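Sulfur oxidation protein soxB (Thermus thermophilus, PDB 2WDD) is a dimanganese thiosulfohydrolase of the sulfur oxidation pathway that hydrolyses the sulfur-sulfur bond of cysteine S-thiosulfonate, releasing sulfate. Local coordinates at residues Pro50-Pro55 with Tyr64-Ala69; Tyr210-Val215 with Val315-Trp320; Val396-Ser401 with Ser467-Leu472. One frame throughout, in Å; residues are numbered along the deposited sequence. Where two conformers were deposited one is given.

Contact 1: Pro50-Pro55 with Tyr64-Ala69; sequences PNLIAP and YLTGEA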
loop_
_atom_site.group_PDB
_atom_site.type_symbol
_atom_site.label_atom_id
_atom_site.label_comp_id
_atom_site.label_asym_id
_atom_site.label_seq_id
_atom_site.Cartn_x
_atom_site.Cartn_y
_atom_site.Cartn_z
ATOM N N PRO A 50 -4.340 7.761 10.921
ATOM C CA PRO A 50 -4.310 8.468 12.204
ATOM C C PRO A 50 -3.669 7.590 13.295
ATOM O O PRO A 50 -3.176 8.114 14.300
ATOM C CB PRO A 50 -5.791 8.737 12.515
ATOM C CG PRO A 50 -6.533 8.478 11.253
ATOM C CD PRO A 50 -5.700 7.570 10.393
ATOM N N ASN A 51 -3.669 6.265 13.106
ATOM C CA ASN A 51 -3.061 5.376 14.102
ATOM C C ASN A 51 -2.312 4.246 13.435
ATOM O O ASN A 51 -2.788 3.679 12.438
ATOM C CB ASN A 51 -4.108 4.730 15.016
ATOM C CG ASN A 51 -4.983 5.746 15.706
ATOM O OD1 ASN A 51 -4.671 6.215 16.806
ATOM N ND2 ASN A 51 -6.093 6.095 15.061
ATOM N N LEU A 52 -1.151 3.936 14.008
ATOM C CA LEU A 52 -0.343 2.775 13.625
ATOM C C LEU A 52 0.044 2.154 14.966
ATOM O O LEU A 52 1.130 2.390 15.499
ATOM C CB LEU A 52 0.884 3.160 12.806
ATOM C CG LEU A 52 0.612 3.555 11.349
ATOM C CD1 LEU A 52 1.902 4.093 10.713
ATOM C CD2 LEU A 52 0.107 2.328 10.575
ATOM N N ILE A 53 -0.908 1.434 15.542
ATOM C CA ILE A 53 -0.750 0.850 16.863
ATOM C C ILE A 53 0.233 -0.303 16.872
ATOM O O ILE A 53 0.218 -1.163 15.994
ATOM C CB ILE A 53 -2.115 0.443 17.422
ATOM C CG1 ILE A 53 -3.005 1.676 17.548
ATOM C CG2 ILE A 53 -1.978 -0.318 18.739
ATOM C CD1 ILE A 53 -4.491 1.355 17.658
ATOM N N ALA A 54 1.077 -0.329 17.899
ATOM C CA ALA A 54 2.077 -1.372 18.026
ATOM C C ALA A 54 2.210 -1.762 19.479
ATOM O O ALA A 54 1.892 -0.979 20.363
ATOM C CB ALA A 54 3.406 -0.870 17.527
ATOM N N PRO A 55 2.702 -2.982 19.739
ATOM C CA PRO A 55 2.948 -3.334 21.137
ATOM C C PRO A 55 4.137 -2.487 21.591
ATOM O O PRO A 55 4.904 -1.982 20.765
ATOM C CB PRO A 55 3.352 -4.811 21.057
ATOM C CG PRO A 55 3.952 -4.960 19.710
ATOM C CD PRO A 55 3.230 -3.993 18.804
ATOM N N TYR A 64 5.682 2.908 12.464
ATOM C CA TYR A 64 4.713 3.051 13.546
ATOM C C TYR A 64 4.556 4.502 14.009
ATOM O O TYR A 64 4.030 4.754 15.096
ATOM C CB TYR A 64 5.110 2.169 14.733
ATOM C CG TYR A 64 5.082 0.684 14.410
ATOM C CD1 TYR A 64 3.877 -0.005 14.342
ATOM C CD2 TYR A 64 6.248 -0.004 14.102
ATOM C CE1 TYR A 64 3.844 -1.357 14.036
ATOM C CE2 TYR A 64 6.226 -1.358 13.812
ATOM C CZ TYR A 64 5.019 -2.020 13.768
ATOM O OH TYR A 64 4.999 -3.363 13.464
ATOM N N LEU A 65 4.980 5.442 13.167
ATOM C CA LEU A 65 4.886 6.861 13.491
ATOM C C LEU A 65 3.721 7.489 12.736
ATOM O O LEU A 65 3.560 7.268 11.534
ATOM C CB LEU A 65 6.190 7.585 13.122
ATOM C CG LEU A 65 7.452 7.024 13.771
ATOM C CD1 LEU A 65 8.675 7.587 13.055
ATOM C CD2 LEU A 65 7.487 7.379 15.247
ATOM N N THR A 66 2.951 8.313 13.438
ATOM C CA THR A 66 1.819 9.011 12.847
ATOM C C THR A 66 1.685 10.394 13.490
ATOM O O THR A 66 2.399 10.733 14.445
ATOM C CB THR A 66 0.504 8.248 13.115
ATOM O OG1 THR A 66 0.319 8.134 14.537
ATOM C CG2 THR A 66 0.510 6.861 12.450
ATOM N N GLY A 67 0.750 11.177 12.965
ATOM C CA GLY A 67 0.359 12.439 13.565
ATOM C C GLY A 67 1.497 13.387 13.889
ATOM O O GLY A 67 2.371 13.628 13.060
ATOM N N GLU A 68 1.461 13.978 15.080
ATOM C CA GLU A 68 2.488 14.949 15.436
ATOM C C GLU A 68 3.846 14.283 15.604
ATOM O O GLU A 68 4.901 14.876 15.311
ATOM C CB GLU A 68 2.091 15.702 16.706
ATOM C CG GLU A 68 0.715 16.356 16.619
ATOM C CD GLU A 68 -0.453 15.466 17.061
ATOM O OE1 GLU A 68 -0.288 14.232 17.214
ATOM O OE2 GLU A 68 -1.581 16.009 17.192
ATOM N N ALA A 69 3.820 13.058 16.115
ATOM C CA ALA A 69 5.047 12.315 16.384
ATOM C C ALA A 69 5.906 12.113 15.142
ATOM O O ALA A 69 7.122 12.209 15.215
ATOM C CB ALA A 69 4.730 10.970 17.043
HETATM O O HOH W 1 -1.081 10.082 16.018
#

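Contact 2: Tyr210-Val215 with Val315-Trp320; sequences YALAVV and VDLKLW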
loop_
_atom_site.group_PDB
_atom_site.type_symbol
_atom_site.label_atom_id
_atom_site.label_comp_id
_atom_site.label_asym_id
_atom_site.label_seq_id
_atom_site.Cartn_x
_atom_site.Cartn_y
_atom_site.Cartn_z
ATOM N N TYR A 210 32.043 2.543 -10.730
ATOM C CA TYR A 210 31.529 1.541 -9.798
ATOM C C TYR A 210 30.458 0.697 -10.467
ATOM O O TYR A 210 30.007 1.003 -11.565
ATOM C CB TYR A 210 30.902 2.208 -8.569
ATOM C CG TYR A 210 31.723 3.324 -7.975
ATOM C CD1 TYR A 210 32.652 3.066 -6.980
ATOM C CD2 TYR A 210 31.547 4.637 -8.389
ATOM C CE1 TYR A 210 33.401 4.083 -6.421
ATOM C CE2 TYR A 210 32.301 5.663 -7.847
ATOM C CZ TYR A 210 33.218 5.380 -6.856
ATOM O OH TYR A 210 33.965 6.396 -6.306
ATOM N N ALA A 211 30.017 -0.335 -9.762
ATOM C CA ALA A 211 28.943 -1.191 -10.250
ATOM C C ALA A 211 27.938 -1.331 -9.110
ATOM O O ALA A 211 28.304 -1.656 -7.976
ATOM C CB ALA A 211 29.490 -2.545 -10.660
ATOM N N LEU A 212 26.672 -1.068 -9.420
ATOM C CA LEU A 212 25.602 -1.125 -8.428
ATOM C C LEU A 212 24.627 -2.225 -8.799
ATOM O O LEU A 212 24.072 -2.210 -9.891
ATOM C CB LEU A 212 24.850 0.206 -8.417
ATOM C CG LEU A 212 23.664 0.377 -7.461
ATOM C CD1 LEU A 212 24.146 0.384 -6.022
ATOM C CD2 LEU A 212 22.927 1.675 -7.774
ATOM N N ALA A 213 24.391 -3.145 -7.873
ATOM C CA ALA A 213 23.420 -4.220 -8.098
ATOM C C ALA A 213 22.063 -3.828 -7.509
ATOM O O ALA A 213 21.992 -3.361 -6.374
ATOM C CB ALA A 213 23.889 -5.511 -7.436
ATOM N N VAL A 214 20.997 -4.090 -8.266
ATOM C CA VAL A 214 19.625 -3.916 -7.784
ATOM C C VAL A 214 19.094 -5.348 -7.686
ATOM O O VAL A 214 18.999 -6.053 -8.701
ATOM C CB VAL A 214 18.754 -3.102 -8.755
ATOM C CG1 VAL A 214 17.290 -3.023 -8.255
ATOM C CG2 VAL A 214 19.300 -1.695 -8.939
ATOM N N VAL A 215 18.822 -5.798 -6.465
ATOM C CA VAL A 215 18.281 -7.134 -6.214
ATOM C C VAL A 215 16.791 -6.942 -5.964
ATOM O O VAL A 215 16.403 -5.977 -5.310
ATOM C CB VAL A 215 18.944 -7.780 -4.974
ATOM C CG1 VAL A 215 18.379 -9.183 -4.699
ATOM C CG2 VAL A 215 20.471 -7.796 -5.123
ATOM N N VAL A 315 16.977 9.218 -4.213
ATOM C CA VAL A 315 18.065 8.736 -3.376
ATOM C C VAL A 315 19.377 8.847 -4.136
ATOM O O VAL A 315 19.616 8.095 -5.082
ATOM C CB VAL A 315 17.837 7.294 -2.906
ATOM C CG1 VAL A 315 18.921 6.865 -1.913
ATOM C CG2 VAL A 315 16.443 7.139 -2.286
ATOM N N ASP A 316 20.226 9.783 -3.716
ATOM C CA ASP A 316 21.518 10.002 -4.370
ATOM C C ASP A 316 22.584 9.283 -3.580
ATOM O O ASP A 316 22.632 9.392 -2.363
ATOM C CB ASP A 316 21.833 11.492 -4.452
ATOM C CG ASP A 316 20.731 12.276 -5.121
ATOM O OD1 ASP A 316 20.442 11.976 -6.294
ATOM O OD2 ASP A 316 20.145 13.179 -4.480
ATOM N N LEU A 317 23.386 8.479 -4.268
ATOM C CA LEU A 317 24.392 7.665 -3.616
ATOM C C LEU A 317 25.834 8.030 -3.935
ATOM O O LEU A 317 26.223 8.103 -5.108
ATOM C CB LEU A 317 24.211 6.192 -3.996
ATOM C CG LEU A 317 22.803 5.611 -3.850
ATOM C CD1 LEU A 317 22.746 4.183 -4.397
ATOM C CD2 LEU A 317 22.375 5.669 -2.391
ATOM N N LYS A 318 26.645 8.163 -2.889
ATOM C CA LYS A 318 28.083 8.305 -3.067
ATOM C C LYS A 318 28.584 6.891 -2.801
ATOM O O LYS A 318 28.456 6.376 -1.690
ATOM C CB LYS A 318 28.680 9.230 -2.010
ATOM C CG LYS A 318 28.739 10.664 -2.421
ATOM C CD LYS A 318 29.466 11.465 -1.360
ATOM C CE LYS A 318 29.628 12.909 -1.770
ATOM N NZ LYS A 318 30.262 13.683 -0.664
ATOM N N LEU A 319 29.132 6.243 -3.818
ATOM C CA LEU A 319 29.575 4.875 -3.655
ATOM C C LEU A 319 31.061 4.793 -3.348
ATOM O O LEU A 319 31.808 5.750 -3.586
ATOM C CB LEU A 319 29.293 4.076 -4.938
ATOM C CG LEU A 319 27.853 4.145 -5.472
ATOM C CD1 LEU A 319 27.732 3.407 -6.804
ATOM C CD2 LEU A 319 26.888 3.577 -4.452
ATOM N N TRP A 320 31.467 3.640 -2.832
ATOM C CA TRP A 320 32.872 3.307 -2.640
ATOM C C TRP A 320 33.067 1.845 -3.011
ATOM O O TRP A 320 32.092 1.123 -3.266
ATOM C CB TRP A 320 33.389 3.649 -1.238
ATOM C CG TRP A 320 32.957 2.730 -0.132
ATOM C CD1 TRP A 320 31.734 2.709 0.492
ATOM C CD2 TRP A 320 33.766 1.758 0.548
ATOM N NE1 TRP A 320 31.734 1.770 1.498
ATOM C CE2 TRP A 320 32.970 1.180 1.561
ATOM C CE3 TRP A 320 35.099 1.341 0.420
ATOM C CZ2 TRP A 320 33.453 0.188 2.425
ATOM C CZ3 TRP A 320 35.570 0.338 1.266
ATOM C CH2 TRP A 320 34.758 -0.208 2.269
HETATM O O HOH W 2 31.879 8.378 -4.534
#

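Contact 3: Val396-Ser401 with Ser467-Leu472; sequences VEVVFS and SRVFGL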
loop_
_atom_site.group_PDB
_atom_site.type_symbol
_atom_site.label_atom_id
_atom_site.label_comp_id
_atom_site.label_asym_id
_atom_site.label_seq_id
_atom_site.Cartn_x
_atom_site.Cartn_y
_atom_site.Cartn_z
ATOM N N VAL A 396 -28.042 -8.455 7.783
ATOM C CA VAL A 396 -26.640 -8.538 8.204
ATOM C C VAL A 396 -26.387 -7.866 9.542
ATOM O O VAL A 396 -26.738 -6.694 9.730
ATOM C CB VAL A 396 -25.706 -7.983 7.136
ATOM C CG1 VAL A 396 -24.261 -7.954 7.648
ATOM C CG2 VAL A 396 -25.820 -8.798 5.865
ATOM N N GLU A 397 -25.711 -8.589 10.435
ATOM C CA GLU A 397 -25.393 -8.096 11.769
ATOM C C GLU A 397 -23.989 -7.528 11.903
ATOM O O GLU A 397 -23.777 -6.581 12.651
ATOM C CB GLU A 397 -25.636 -9.178 12.820
ATOM C CG GLU A 397 -27.105 -9.584 12.876
ATOM C CD GLU A 397 -27.332 -10.926 13.530
ATOM O OE1 GLU A 397 -27.483 -10.950 14.761
ATOM O OE2 GLU A 397 -27.453 -11.937 12.806
ATOM N N VAL A 398 -23.033 -8.112 11.182
ATOM C CA VAL A 398 -21.652 -7.638 11.225
ATOM C C VAL A 398 -21.086 -7.624 9.808
ATOM O O VAL A 398 -21.264 -8.576 9.052
ATOM C CB VAL A 398 -20.786 -8.503 12.163
ATOM C CG1 VAL A 398 -21.135 -8.231 13.625
ATOM C CG2 VAL A 398 -20.929 -9.986 11.828
ATOM N N VAL A 399 -20.389 -6.548 9.451
ATOM C CA VAL A 399 -19.766 -6.451 8.132
ATOM C C VAL A 399 -18.258 -6.375 8.325
ATOM O O VAL A 399 -17.772 -5.424 8.944
ATOM C CB VAL A 399 -20.243 -5.211 7.359
ATOM C CG1 VAL A 399 -19.579 -5.147 5.985
ATOM C CG2 VAL A 399 -21.787 -5.169 7.257
ATOM N N PHE A 400 -17.529 -7.354 7.781
ATOM C CA PHE A 400 -16.069 -7.371 7.884
ATOM C C PHE A 400 -15.463 -6.751 6.633
ATOM O O PHE A 400 -15.603 -7.296 5.537
ATOM C CB PHE A 400 -15.550 -8.816 8.009
ATOM C CG PHE A 400 -15.905 -9.482 9.303
ATOM C CD1 PHE A 400 -14.961 -9.613 10.311
ATOM C CD2 PHE A 400 -17.167 -10.026 9.500
ATOM C CE1 PHE A 400 -15.264 -10.258 11.497
ATOM C CE2 PHE A 400 -17.481 -10.668 10.694
ATOM C CZ PHE A 400 -16.534 -10.767 11.702
ATOM N N SER A 401 -14.779 -5.622 6.807
ATOM C CA SER A 401 -14.132 -4.929 5.694
ATOM C C SER A 401 -12.640 -5.183 5.758
ATOM O O SER A 401 -12.042 -5.159 6.838
ATOM C CB SER A 401 -14.396 -3.419 5.779
ATOM O OG SER A 401 -15.733 -3.107 5.422
ATOM N N SER A 467 -9.025 -5.969 10.325
ATOM C CA SER A 467 -10.326 -5.933 9.663
ATOM C C SER A 467 -11.275 -5.036 10.456
ATOM O O SER A 467 -11.279 -5.072 11.697
ATOM C CB SER A 467 -10.904 -7.352 9.618
ATOM O OG SER A 467 -12.202 -7.371 9.047
ATOM N N ARG A 468 -12.075 -4.247 9.745
ATOM C CA ARG A 468 -13.043 -3.358 10.381
ATOM C C ARG A 468 -14.377 -4.080 10.419
ATOM O O ARG A 468 -14.829 -4.591 9.402
ATOM C CB ARG A 468 -13.175 -2.053 9.599
ATOM C CG ARG A 468 -11.885 -1.233 9.555
ATOM C CD ARG A 468 -10.877 -1.751 8.510
ATOM N NE ARG A 468 -10.005 -0.654 8.110
ATOM C CZ ARG A 468 -8.890 -0.290 8.746
ATOM N NH1 ARG A 468 -8.405 -1.018 9.753
ATOM N NH2 ARG A 468 -8.240 0.790 8.328
ATOM N N VAL A 469 -14.979 -4.162 11.599
ATOM C CA VAL A 469 -16.225 -4.900 11.753
ATOM C C VAL A 469 -17.369 -3.993 12.156
ATOM O O VAL A 469 -17.525 -3.637 13.323
ATOM C CB VAL A 469 -16.082 -6.082 12.720
ATOM C CG1 VAL A 469 -17.269 -7.023 12.544
ATOM C CG2 VAL A 469 -14.760 -6.818 12.479
ATOM N N PHE A 470 -18.136 -3.583 11.162
ATOM C CA PHE A 470 -19.260 -2.698 11.418
ATOM C C PHE A 470 -20.383 -3.514 12.035
ATOM O O PHE A 470 -20.743 -4.571 11.510
ATOM C CB PHE A 470 -19.730 -2.060 10.120
ATOM C CG PHE A 470 -20.780 -1.012 10.318
ATOM C CD1 PHE A 470 -20.514 0.131 11.061
ATOM C CD2 PHE A 470 -22.037 -1.178 9.774
ATOM C CE1 PHE A 470 -21.493 1.081 11.263
ATOM C CE2 PHE A 470 -23.022 -0.216 9.967
ATOM C CZ PHE A 470 -22.750 0.904 10.708
ATOM N N GLY A 471 -20.924 -3.034 13.154
ATOM C CA GLY A 471 -21.980 -3.736 13.872
ATOM C C GLY A 471 -21.483 -4.319 15.183
ATOM O O GLY A 471 -22.251 -4.853 15.983
ATOM N N LEU A 472 -20.185 -4.200 15.409
ATOM C CA LEU A 472 -19.555 -4.731 16.599
ATOM C C LEU A 472 -18.709 -3.646 17.269
ATOM O O LEU A 472 -18.302 -2.667 16.626
ATOM C CB LEU A 472 -18.667 -5.915 16.153
ATOM C CG LEU A 472 -17.574 -6.535 17.008
ATOM C CD1 LEU A 472 -17.340 -7.961 16.525
ATOM C CD2 LEU A 472 -16.308 -5.715 16.888
HETATM O O HOH W 3 -25.092 -5.095 14.807
#

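Contact 1: Pro50-Pro55 with Tyr64-Ala69
Leu52 and Thr66 pack by their methyl branches where the loop 50-55 runs past the residues leading into helix 67-74. Followed outward, Leu52 meets Thr66 with CB, CG and CD1. Its CB approaches Thr66 CG2 at 3.7 Å and also faces the CA of Tyr64; CG presses on the same methyl at 3.5 Å, a tight carbon pair; CD1 touches Thr66 CG2 again and the carbonyl O of Leu65. Thr66 OG1 sits between its backbone N and carbonyl carbon (chi1 59°), while CG2, anti to the carbonyl carbon, meets the leucine. A water 2.8 Å from Thr66 OG1 bonds weakly to Pro50 O. Further along, Ala54 CB lies obliquely against the Tyr64 ring, 3.3 Å from CD1, while Leu52 O comes to the ring edge, in its plane. An alanine in place of Tyr64 would probably open a gap beside Ala54 CB, since every ring atom touching that methyl would be gone. The Pro50-Pro55 segment is tied on its other flank to Thr376 and Asp375. With no direct hydrogen bond, cohesion between the segments rests mainly on apolar fit, with a water bridge weak on the Pro50 side.

Contact 2: Tyr210-Val215 with Val315-Trp320
Tyr210 and Leu319 carry most of this contact, in which two strands from different sheets meet face against face. The segments' axes approach to 8.0 Å, and their directions differ by 114°, so the strands cross without backbone pairing and side chains bridge the gap, the Tyr210 ring also resting on the backbone of Leu319 and Trp320.

The aromatic interaction is a CH-pi contact. Leu319 CB stands over one face of the Tyr210 ring, 4.0 Å from its centroid and 14° off the normal, displaced somewhat toward the rim. Tyr210 CG is anti to its carbonyl carbon (chi1 -45°), which starts the ring off on the course that takes it past the leucine, the two side chains sliding by in opposite directions. Beyond Leu319, the CA of Trp320 lies obliquely to the ring, 3.9 Å from Tyr210 CE1.

The aliphatic contacts run deeper between the sheets. Leu319 CD1 touches Tyr210 CB at 3.8 Å, and Leu212 CD2 meets Leu317 CD1 at 4.2 Å. Leu212 CD1 and Leu319 CD2 are a looser pair.

The polar element is a single water. It donates to Leu319 O at 2.8 Å and is weakly bonded to Tyr210 OH, linking the phenol to the backbone.

Strand 257-262 flanks Leu212, while Ile324 of strand 323-333 packs on both Leu317 and Leu319. Val207 of strand 202-207 also touches Leu319. The two six-stranded sheets stack here, consistent with the beta-sandwich of the metallophosphoesterase superfamily, to which the amino-terminal domain probably belongs. The chemistry is thus that of a sheet-to-sheet interface: leucines meet between the sheets, and the partly exposed Tyr210, its hydroxyl weakly on a water, lies at the outer part of the contact, without direct hydrogen bonding between the two segments.

Contact 3: Val396-Ser401 with Ser467-Leu472
Phe400 and Val469 face each other as a non-hydrogen-bonded pair in a short antiparallel ladder. Their side chains lie alongside, pointing the same way: Val469 CG1 sits over the centre of the phenyl ring, a CH-pi contact 3.9 Å from the centroid, while Val469 CG2 presses on Phe400 CD1 at 3.5 Å. With CG1 anti to its backbone N (chi1 -164°), Val469 also touches Val398 CB, so one methyl serves two neighbours. In one of its two conformers, Ser467 places OG at the edge of the Phe400 ring, in its plane.

The backbone fixes this pairing. Val399 and Phe470 exchange two hydrogen bonds, as do Ser401 and Arg468; the Ser401 N to Arg468 O bond is the straightest, at 172°. Arg468 N approaches Ser401 O in the carbonyl plane; a second bond to this oxygen, from Ser467 OG above the plane, is doubtful because it rests on the same single conformer. CA-H...O contacts, such as Val398 CA to Phe470 O at 3.2 Å, fill in between.

At the end of the ladder, a type II turn from Val469 to Leu472 puts Gly471 at a positive phi, its CA 3.6 Å from Glu397 O; a side chain there would collide with that oxygen. A water donates to both Glu397 O and Gly471 O, closing the end of the pair.

The Arg468 chain, bent at chi2, ends in a salt bridge with Asp382 and in bonds to the carbonyls of Lys373 and Asp375. Within the 5'-nucleotidase-type C-terminal domain, strand 398-401 lies between 468-470 and the parallel strand 501-507. Helix 439-453 covers the Phe400 side through Val445 and Ile449, and helix 380-392 covers the other, where Val389 meets Val399 and Lys390 meets Phe470.

How the contacts relate
Contacts 2 and 3 are both buried but lie on opposite sides of the chain's centre, their own centres about 47 Å apart. Contact 3 joins neighbouring strands of one sheet, so backbone hydrogen bonds dominate; contact 2 joins strands of two different sheets, where side chains make the direct contacts, partly against backbone and without hydrogen bonds. Contact 1, partly buried and largely loop, has neither kind of regularity. It lies closest of the three to the middle of the chain, with the side chain of Leu52 about 13 Å from a manganese ion. Its nearest atoms are about 7 Å from contact 3, and Asp375 is a common neighbour, bonded by Asn51 and Arg468. Each contact includes a bridging water.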